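Local coordinates for Roadblock/LAMTOR2 domain-containing protein (Streptomyces avermitilis, PDB 3LEQ) that is of unknown function but, as a Roadblock/LC7 domain protein encoded by cvnB5, may act as a small partner or regulator of a GTPase-type switch, at residues S3-L8 with L30-S35; V16-H21 with G103-Q108; A22-E27 with A90-L95. All coordinates share one frame; numbering follows the deposited sequence. Where two conformers were deposited one is given.

Contact 1 of 3, residues S3-L8 with L30-S35; sequences SQLDQL and LVVSKS
The carboxylate of Asp6 is the flat group of this contact, and Ser33 and Ser3 meet its two oxygens. The hydroxyl of Ser33 donates to Asp6 OD1 over only 2.6 Å (OG to OD1), coming from the anti side and 25° out of the carboxylate plane. OD2 takes the Ser3 N-H from above that plane, with Ser3 N 3.1 Å from Asp6 OD2. Lys34 N adds a weak bond to Asp6 OD1 at 3.5 Å. Ser33 OG stands anti to its own backbone N (chi1 -174°), which turns the small hydroxyl toward the helix. Ser3 and Asp6 form a capping box: Asp6 N returns a bond of 3.2 Å to Ser3 OG, and serine suits the N-cap because its short side chain reaches back to that N-H. The first helix of the Roadblock/LC7 fold, thus capped, starts against the edge strand 31-34, at the classic beta bulge where Val32 and Ser33 both face Val24. An alanine in place of Asp6 would probably leave the Ser33 hydroxyl and Ser3 N without their acceptors, undoing the carboxylate half of the capping box. On the apolar side Leu5 CD1 rests 3.6 Å from Ser33 CB and more loosely by Val32 CG1, while the leucine also touches Ile116. A water bound to Ser3 OG donates to Val32 O over 3.3 Å.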
# COMPACT_ATOMS: atom_id res chain seq x y z
N SER A 3 0.95 8.60 13.75
CA SER A 3 -0.06 9.50 13.22
C SER A 3 -1.35 8.75 12.97
O SER A 3 -1.36 7.51 12.98
CB SER A 3 0.45 10.13 11.93
OG SER A 3 0.59 9.12 10.93
N GLN A 4 -2.43 9.48 12.73
CA GLN A 4 -3.72 8.85 12.42
C GLN A 4 -3.63 7.98 11.17
O GLN A 4 -4.23 6.90 11.12
CB GLN A 4 -4.81 9.92 12.23
N LEU A 5 -2.87 8.44 10.17
CA LEU A 5 -2.69 7.67 8.93
C LEU A 5 -1.94 6.37 9.21
O LEU A 5 -2.32 5.32 8.69
CB LEU A 5 -1.92 8.50 7.89
CG LEU A 5 -2.42 8.57 6.44
CD1 LEU A 5 -1.28 8.98 5.48
CD2 LEU A 5 -3.10 7.32 5.97
N ASP A 6 -0.90 6.43 10.05
CA ASP A 6 -0.14 5.22 10.43
C ASP A 6 -1.07 4.19 11.04
O ASP A 6 -0.96 3.00 10.76
CB ASP A 6 0.96 5.54 11.44
CG ASP A 6 2.06 6.42 10.88
OD1 ASP A 6 2.29 6.42 9.64
OD2 ASP A 6 2.71 7.10 11.70
N GLN A 7 -1.97 4.65 11.91
CA GLN A 7 -2.94 3.77 12.60
C GLN A 7 -3.96 3.18 11.63
O GLN A 7 -4.29 1.99 11.73
CB GLN A 7 -3.64 4.51 13.74
CG GLN A 7 -2.70 4.85 14.90
CD GLN A 7 -3.41 5.42 16.12
OE1 GLN A 7 -4.61 5.72 16.08
NE2 GLN A 7 -2.67 5.57 17.20
N LEU A 8 -4.45 4.00 10.71
CA LEU A 8 -5.30 3.51 9.62
C LEU A 8 -4.64 2.40 8.78
O LEU A 8 -5.28 1.37 8.49
CB LEU A 8 -5.77 4.66 8.71
CG LEU A 8 -6.97 5.48 9.17
CD1 LEU A 8 -7.30 6.51 8.12
CD2 LEU A 8 -8.20 4.59 9.47
N LEU A 30 8.51 9.83 -1.49
CA LEU A 30 8.74 9.82 -0.04
C LEU A 30 7.72 8.95 0.67
O LEU A 30 6.54 9.01 0.37
CB LEU A 30 8.63 11.24 0.52
CG LEU A 30 9.90 12.03 0.77
CD1 LEU A 30 9.57 13.51 0.92
CD2 LEU A 30 10.59 11.50 2.01
N VAL A 31 8.16 8.17 1.64
CA VAL A 31 7.20 7.45 2.49
C VAL A 31 6.57 8.46 3.46
O VAL A 31 7.28 9.03 4.29
CB VAL A 31 7.89 6.32 3.29
CG1 VAL A 31 6.87 5.55 4.13
CG2 VAL A 31 8.61 5.38 2.35
N VAL A 32 5.27 8.71 3.31
CA VAL A 32 4.53 9.65 4.16
C VAL A 32 3.99 8.90 5.39
O VAL A 32 3.82 9.48 6.46
CB VAL A 32 3.34 10.29 3.38
CG1 VAL A 32 2.44 11.15 4.29
CG2 VAL A 32 3.87 11.11 2.20
N SER A 33 3.75 7.61 5.23
CA SER A 33 3.13 6.81 6.28
C SER A 33 3.34 5.35 5.94
O SER A 33 3.43 4.99 4.76
CB SER A 33 1.63 7.10 6.31
OG SER A 33 1.00 6.45 7.38
N LYS A 34 3.44 4.51 6.97
CA LYS A 34 3.54 3.06 6.77
C LYS A 34 2.87 2.29 7.91
O LYS A 34 2.74 2.81 9.02
CB LYS A 34 5.01 2.62 6.62
CG LYS A 34 5.84 2.82 7.88
CD LYS A 34 7.31 2.57 7.66
CE LYS A 34 8.13 3.00 8.88
NZ LYS A 34 8.00 2.02 10.01
N SER A 35 2.45 1.05 7.63
CA SER A 35 1.98 0.17 8.71
C SER A 35 3.13 -0.09 9.70
O SER A 35 4.27 -0.30 9.29
CB SER A 35 1.40 -1.14 8.16
OG SER A 35 2.17 -1.65 7.08
O HOH W 1 1.74 10.07 8.91

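Contact 2 of 3, residues V16-H21 with G103-Q108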
# COMPACT_ATOMS: atom_id res chain seq x y z
N VAL A 16 -7.15 -7.20 7.74
CA VAL A 16 -7.24 -7.90 6.45
C VAL A 16 -6.17 -8.99 6.28
O VAL A 16 -5.00 -8.70 6.00
CB VAL A 16 -7.26 -6.92 5.26
CG1 VAL A 16 -7.54 -7.66 3.94
CG2 VAL A 16 -8.30 -5.84 5.49
N ALA A 17 -6.58 -10.25 6.47
CA ALA A 17 -5.68 -11.41 6.34
C ALA A 17 -4.86 -11.36 5.04
O ALA A 17 -3.68 -11.75 5.02
CB ALA A 17 -6.48 -12.72 6.43
N GLU A 18 -5.48 -10.84 3.97
CA GLU A 18 -4.87 -10.79 2.65
C GLU A 18 -3.75 -9.76 2.54
O GLU A 18 -2.91 -9.86 1.65
CB GLU A 18 -5.92 -10.49 1.57
CG GLU A 18 -6.82 -11.65 1.20
CD GLU A 18 -8.05 -11.77 2.09
OE1 GLU A 18 -8.93 -12.57 1.74
OE2 GLU A 18 -8.13 -11.08 3.13
N VAL A 19 -3.74 -8.77 3.42
CA VAL A 19 -2.81 -7.64 3.29
C VAL A 19 -1.66 -7.84 4.27
O VAL A 19 -1.89 -8.04 5.45
CB VAL A 19 -3.51 -6.29 3.56
CG1 VAL A 19 -2.50 -5.16 3.59
CG2 VAL A 19 -4.57 -6.02 2.51
N ASP A 20 -0.43 -7.85 3.76
CA ASP A 20 0.76 -8.00 4.59
C ASP A 20 1.39 -6.65 5.05
O ASP A 20 1.79 -6.51 6.21
CB ASP A 20 1.79 -8.86 3.87
CG ASP A 20 1.45 -10.36 3.90
OD1 ASP A 20 0.56 -10.81 4.68
OD2 ASP A 20 2.10 -11.11 3.14
N HIS A 21 1.50 -5.69 4.13
CA HIS A 21 2.09 -4.38 4.43
C HIS A 21 1.40 -3.32 3.61
O HIS A 21 0.82 -3.62 2.56
CB HIS A 21 3.60 -4.33 4.11
CG HIS A 21 4.39 -5.48 4.67
ND1 HIS A 21 4.59 -5.65 6.02
CD2 HIS A 21 5.03 -6.50 4.06
CE1 HIS A 21 5.30 -6.75 6.22
NE2 HIS A 21 5.58 -7.29 5.04
N GLY A 103 -10.21 -8.60 -5.54
CA GLY A 103 -11.45 -7.87 -5.32
C GLY A 103 -11.65 -7.45 -3.88
O GLY A 103 -12.05 -6.31 -3.61
N VAL A 104 -11.36 -8.35 -2.96
CA VAL A 104 -11.46 -8.03 -1.54
C VAL A 104 -10.45 -6.94 -1.18
O VAL A 104 -10.79 -5.93 -0.57
CB VAL A 104 -11.31 -9.29 -0.66
CG1 VAL A 104 -11.13 -8.91 0.80
CG2 VAL A 104 -12.51 -10.21 -0.84
N VAL A 105 -9.20 -7.15 -1.56
CA VAL A 105 -8.16 -6.19 -1.25
C VAL A 105 -8.48 -4.82 -1.87
O VAL A 105 -8.38 -3.80 -1.20
CB VAL A 105 -6.77 -6.67 -1.70
CG1 VAL A 105 -5.74 -5.60 -1.42
CG2 VAL A 105 -6.39 -7.95 -0.94
N ALA A 106 -8.86 -4.79 -3.15
CA ALA A 106 -9.18 -3.51 -3.78
C ALA A 106 -10.32 -2.78 -3.07
O ALA A 106 -10.27 -1.57 -2.91
CB ALA A 106 -9.46 -3.67 -5.25
N TYR A 107 -11.35 -3.52 -2.65
CA TYR A 107 -12.45 -2.94 -1.88
C TYR A 107 -11.95 -2.36 -0.57
O TYR A 107 -12.25 -1.23 -0.22
CB TYR A 107 -13.55 -4.01 -1.61
CG TYR A 107 -14.56 -3.55 -0.59
CD1 TYR A 107 -15.62 -2.72 -0.95
CD2 TYR A 107 -14.43 -3.91 0.76
CE1 TYR A 107 -16.54 -2.28 0.00
CE2 TYR A 107 -15.34 -3.46 1.72
CZ TYR A 107 -16.39 -2.66 1.34
OH TYR A 107 -17.29 -2.23 2.30
N GLN A 108 -11.15 -3.12 0.16
CA GLN A 108 -10.58 -2.63 1.43
C GLN A 108 -9.73 -1.36 1.26
O GLN A 108 -9.82 -0.41 2.08
CB GLN A 108 -9.75 -3.73 2.13
CG GLN A 108 -10.60 -4.87 2.68
CD GLN A 108 -11.41 -4.47 3.90
OE1 GLN A 108 -11.18 -3.43 4.51
NE2 GLN A 108 -12.36 -5.32 4.26
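Glu18 and Val105 make the tight part of this contact: the aliphatic CB of the glutamate sits 3.6 Å from Val105 CG2. The other methyl of the same valine, CG1, lies 4.1 Å from Val19 CG2, so the two branches of Val105 are divided between neighbouring residues of 16-21. With CG1 anti to its backbone N (chi1 177°), Val105 can offer one methyl to each. Val16 packs in a different way: its side chain and that of Gln108 run past each other in opposite directions, and Val16 CG2 is 3.8 Å from Gln108 CD. The three valines are buried, and their compact branched side chains fill the seam where helix 102-115 meets the connection between helix 4-15 and strand 19-26. That connection is a type I beta turn from Val16 to Val19, closed by Val19 N to Val16 O at 2.9 Å, and it starts the first strand of the Roadblock/LC7 sheet. The loose side lies toward Val104, an exposed residue whose CG1 comes no nearer than 4.4 Å to Glu18 OE1. Glu18 bends at chi2 (87°), which swings its carboxylate CD aside from the extended path. Gln108 OE1 accepts a hydrogen bond from Arg15 NH1, so its polar end is turned to helix 4-15. Between the segments themselves, cohesion therefore rests on van der Waals contact, with the glutamate and glutamine contributing mainly carbon atoms.

Contact 3 of 3, residues A22-E27 with A90-L95; sequences AVVLSE and AHLVVL
Val23 O is gripped by strand 90-96 at two points: Val93 N donates to it over 2.8 Å, and Leu92 CA brings a C-H to within 3.5 Å of the same oxygen. This is the centre of the antiparallel five-stranded sheet of the Roadblock/LC7 fold, where strands 19-26 and 90-96 lie side by side. Val23 with Val93 and Leu25 with His91 are hydrogen-bonded pairs; between and beyond them Ala22, Val24 and Ser26 face Val94, Leu92 and Ala90 in non-hydrogen-bonded pairs. The Val93 N bond is close to straight, with an N-H...O angle of 167°. Beta-branched valines suit so extended a backbone, and their methyls fill both faces. On the face of Val24 and Leu92, Val24 CG2 meets Leu92 CD1 at 3.9 Å while Val24 CG1 lies 3.8 Å from Ala90 CB; helices 4-15 and 102-115 cover this side, through residues such as Leu9 and Met109. On the other face Val23 has CG1 anti to its carbonyl carbon (chi1 -62°), which leaves CG2 between the backbone N and the carbonyl carbon, 3.7 Å from Val93 CB. Val93 CG2 in turn touches Leu25 CD1, also at 3.7 Å, and helix 40-55 packs above with Leu46, Ala47 and Ala50. Where the pairing nears its end, a water lies 2.7 Å from His91 ND1 and donates a hydrogen bond to Ser26 O.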
# COMPACT_ATOMS: atom_id res chain seq x y z
N ALA A 22 1.48 -2.07 4.08
CA ALA A 22 0.92 -0.92 3.39
C ALA A 22 1.75 0.34 3.63
O ALA A 22 2.27 0.56 4.73
CB ALA A 22 -0.54 -0.69 3.83
N VAL A 23 1.87 1.16 2.59
CA VAL A 23 2.51 2.47 2.72
C VAL A 23 1.72 3.50 1.94
O VAL A 23 0.96 3.16 1.01
CB VAL A 23 3.98 2.49 2.17
CG1 VAL A 23 4.86 1.54 2.94
CG2 VAL A 23 4.04 2.14 0.67
N VAL A 24 1.91 4.77 2.31
CA VAL A 24 1.42 5.88 1.49
C VAL A 24 2.65 6.71 1.06
O VAL A 24 3.48 7.10 1.89
CB VAL A 24 0.42 6.75 2.24
CG1 VAL A 24 0.09 8.00 1.42
CG2 VAL A 24 -0.86 5.94 2.55
N LEU A 25 2.79 6.91 -0.25
CA LEU A 25 3.94 7.61 -0.82
C LEU A 25 3.48 8.94 -1.39
O LEU A 25 2.41 9.02 -1.98
CB LEU A 25 4.57 6.75 -1.92
CG LEU A 25 4.86 5.28 -1.58
CD1 LEU A 25 5.34 4.53 -2.82
CD2 LEU A 25 5.90 5.15 -0.42
N SER A 26 4.30 9.98 -1.24
CA SER A 26 4.02 11.28 -1.82
C SER A 26 4.34 11.21 -3.31
O SER A 26 4.94 10.24 -3.77
CB SER A 26 4.90 12.35 -1.17
OG SER A 26 6.26 12.13 -1.54
N GLU A 27 3.95 12.25 -4.05
CA GLU A 27 4.28 12.38 -5.46
C GLU A 27 5.78 12.20 -5.74
O GLU A 27 6.15 11.61 -6.76
CB GLU A 27 3.78 13.72 -6.02
N ALA A 90 -0.53 11.74 -3.53
CA ALA A 90 -0.07 10.51 -2.89
C ALA A 90 -0.66 9.24 -3.48
O ALA A 90 -1.72 9.26 -4.10
CB ALA A 90 -0.37 10.55 -1.36
N HIS A 91 -0.00 8.13 -3.21
CA HIS A 91 -0.49 6.82 -3.60
C HIS A 91 -0.43 5.85 -2.43
O HIS A 91 0.53 5.86 -1.65
CB HIS A 91 0.34 6.26 -4.76
CG HIS A 91 0.03 6.88 -6.08
ND1 HIS A 91 0.61 8.06 -6.50
CD2 HIS A 91 -0.80 6.49 -7.08
CE1 HIS A 91 0.16 8.36 -7.70
NE2 HIS A 91 -0.70 7.43 -8.07
N LEU A 92 -1.47 5.02 -2.30
CA LEU A 92 -1.48 3.94 -1.34
C LEU A 92 -0.90 2.71 -2.02
O LEU A 92 -1.32 2.36 -3.16
CB LEU A 92 -2.94 3.65 -0.89
CG LEU A 92 -3.15 2.41 0.01
CD1 LEU A 92 -2.46 2.59 1.37
CD2 LEU A 92 -4.67 2.15 0.19
N VAL A 93 0.03 2.03 -1.35
CA VAL A 93 0.65 0.87 -1.96
C VAL A 93 0.57 -0.27 -0.97
O VAL A 93 0.92 -0.12 0.18
CB VAL A 93 2.14 1.11 -2.33
CG1 VAL A 93 2.70 -0.08 -3.06
CG2 VAL A 93 2.33 2.43 -3.16
N VAL A 94 0.12 -1.42 -1.43
CA VAL A 94 -0.08 -2.57 -0.55
C VAL A 94 0.65 -3.78 -1.11
O VAL A 94 0.70 -3.96 -2.35
CB VAL A 94 -1.60 -2.88 -0.40
CG1 VAL A 94 -1.86 -4.34 -0.05
CG2 VAL A 94 -2.23 -1.94 0.64
N LEU A 95 1.19 -4.61 -0.22
CA LEU A 95 1.68 -5.95 -0.56
C LEU A 95 0.72 -6.98 0.05
O LEU A 95 0.43 -6.94 1.25
CB LEU A 95 3.11 -6.19 -0.06
CG LEU A 95 4.25 -5.46 -0.79
CD1 LEU A 95 5.56 -5.64 -0.05
CD2 LEU A 95 4.39 -5.90 -2.27
O HOH W 2 2.99 8.62 -5.42

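In the fold
From the N terminus, helix 4-15 first meets strand 31-34 in contact 1, closing a short loop that holds the rest of the helix and strand 19-26. The turn after the helix and the strand start reach almost to the C terminus in contact 2, a closure spanning most of the domain. Contact 3 falls within that span, pairing the later part of strand 19-26 with strand 90-96. Contact 1 crosses both others, since its segments alternate with theirs. Strand 19-26 is the shared element: it bonds to strand 31-34 through Val24 and to strand 90-96 through Asp20 and His21 with Leu95, so sheet edge, sheet centre and the last helix are tied together.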